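DNA-3-methyladenine glycosidase (Bacillus halodurans, PDB 2H56) belongs to the HhH-GPD superfamily of base excision DNA repair proteins, built largely of helices in two lobes. Local coordinates at residues A[153-157]-A[206-210]. Sequence-based numbering, arbitrary orientation.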
# COMPACT_ATOMS: atom_id res chain seq x y z
N MSE A 153 2.04 -1.71 2.38
CA MSE A 153 0.93 -1.31 1.48
C MSE A 153 -0.42 -1.35 2.19
O MSE A 153 -1.32 -0.47 1.94
CB MSE A 153 0.85 -2.22 0.27
CG MSE A 153 2.07 -2.24 -0.54
SE MSE A 153 2.40 -0.53 -1.35
CE MSE A 153 1.02 -0.63 -2.85
N PHE A 154 -0.56 -2.34 3.08
CA PHE A 154 -1.75 -2.48 3.89
C PHE A 154 -1.91 -1.31 4.82
O PHE A 154 -3.04 -0.82 4.99
CB PHE A 154 -1.71 -3.76 4.71
CG PHE A 154 -2.92 -3.96 5.55
CD1 PHE A 154 -4.12 -4.41 4.97
CD2 PHE A 154 -2.87 -3.73 6.92
CE1 PHE A 154 -5.26 -4.58 5.75
CE2 PHE A 154 -4.01 -3.91 7.70
CZ PHE A 154 -5.21 -4.34 7.12
N MSE A 155 -0.82 -0.85 5.43
CA MSE A 155 -0.91 0.24 6.38
C MSE A 155 -1.35 1.50 5.63
O MSE A 155 -1.92 2.44 6.24
CB MSE A 155 0.44 0.53 7.05
CG MSE A 155 0.99 -0.54 7.95
SE MSE A 155 2.51 0.07 9.02
CE MSE A 155 1.68 1.66 9.87
N MSE A 156 -1.03 1.59 4.35
CA MSE A 156 -1.25 2.86 3.68
C MSE A 156 -2.67 2.86 3.17
O MSE A 156 -3.48 3.68 3.57
CB MSE A 156 -0.27 3.11 2.54
CG MSE A 156 1.19 3.42 2.94
SE MSE A 156 2.19 3.60 1.28
CE MSE A 156 4.13 3.98 1.73
N PHE A 157 -2.95 1.89 2.32
CA PHE A 157 -4.13 1.85 1.49
C PHE A 157 -5.31 1.19 2.18
O PHE A 157 -6.37 1.05 1.59
CB PHE A 157 -3.80 1.07 0.21
CG PHE A 157 -2.89 1.80 -0.68
CD1 PHE A 157 -3.32 2.96 -1.31
CD2 PHE A 157 -1.59 1.38 -0.88
CE1 PHE A 157 -2.47 3.68 -2.15
CE2 PHE A 157 -0.74 2.09 -1.70
CZ PHE A 157 -1.18 3.25 -2.35
N CYS A 206 5.06 9.33 -0.88
CA CYS A 206 5.05 8.11 -1.67
C CYS A 206 4.00 8.15 -2.76
O CYS A 206 4.21 7.61 -3.84
CB CYS A 206 4.85 6.89 -0.76
SG CYS A 206 6.29 6.51 0.27
N LEU A 207 2.86 8.77 -2.47
CA LEU A 207 1.86 8.96 -3.49
C LEU A 207 2.46 9.78 -4.65
O LEU A 207 2.24 9.48 -5.82
CB LEU A 207 0.64 9.67 -2.91
CG LEU A 207 -0.13 8.91 -1.84
CD1 LEU A 207 -1.25 9.78 -1.27
CD2 LEU A 207 -0.66 7.62 -2.41
N TYR A 208 3.24 10.81 -4.35
CA TYR A 208 3.84 11.62 -5.42
C TYR A 208 4.94 10.86 -6.14
O TYR A 208 5.12 11.00 -7.36
CB TYR A 208 4.36 12.94 -4.88
CG TYR A 208 3.24 13.92 -4.62
CD1 TYR A 208 2.61 14.56 -5.68
CD2 TYR A 208 2.79 14.18 -3.33
CE1 TYR A 208 1.59 15.44 -5.48
CE2 TYR A 208 1.75 15.08 -3.11
CZ TYR A 208 1.15 15.70 -4.20
OH TYR A 208 0.12 16.56 -4.02
N LEU A 209 5.68 10.05 -5.40
CA LEU A 209 6.71 9.25 -6.03
C LEU A 209 6.05 8.33 -7.05
O LEU A 209 6.53 8.22 -8.21
CB LEU A 209 7.53 8.48 -4.99
CG LEU A 209 8.53 9.32 -4.16
CD1 LEU A 209 9.54 8.46 -3.42
CD2 LEU A 209 9.29 10.27 -5.04
N TRP A 210 4.94 7.71 -6.65
CA TRP A 210 4.22 6.82 -7.56
C TRP A 210 3.75 7.55 -8.80
O TRP A 210 3.80 7.01 -9.90
CB TRP A 210 3.04 6.14 -6.87
CG TRP A 210 3.42 4.90 -6.22
CD1 TRP A 210 4.15 3.91 -6.76
CD2 TRP A 210 3.11 4.49 -4.89
NE1 TRP A 210 4.33 2.91 -5.86
CE2 TRP A 210 3.70 3.24 -4.70
CE3 TRP A 210 2.40 5.07 -3.84
CZ2 TRP A 210 3.59 2.53 -3.50
CZ3 TRP A 210 2.30 4.39 -2.64
CH2 TRP A 210 2.88 3.12 -2.48
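Trp-210 reaches from helix 202-219 to Met-153, Met-156 and Phe-157 at the end of helix 148-157. The segment axes stay 13.5 Å apart at closest, a gap that suits long side chains. CB of Trp-210 points toward the other helix and carries the indole across. On the five-membered ring, NE1 hydrogen-bonds to Asp-169 OD2, which probably helps fix the rotation of the ring; the benzo edge makes the contact. There CZ2 lies 3.9 Å from SE of Met-153, a selenomethionine in the model, as is Met-156. At the far tip, CH2 is 3.9 Å from SE of Met-156. Both are Met-aromatic contacts, Met-156 at the ring edge near its plane and Met-153 oblique. As in other HhH-GPD proteins, two helical lobes flank a cleft, and this apolar cluster appears to join them. CZ3 of Trp-210 comes 3.7 Å from CZ of Phe-157, their six-membered rings meeting obliquely with planes at 42°. The unbranched chain of Met-156, extended beyond CG, runs past the indole until CE reaches SG of the small, buried Cys-206 at 3.6 Å. Branched Leu-207 offers CD2 to CE1 of Phe-157 at 4.3 Å.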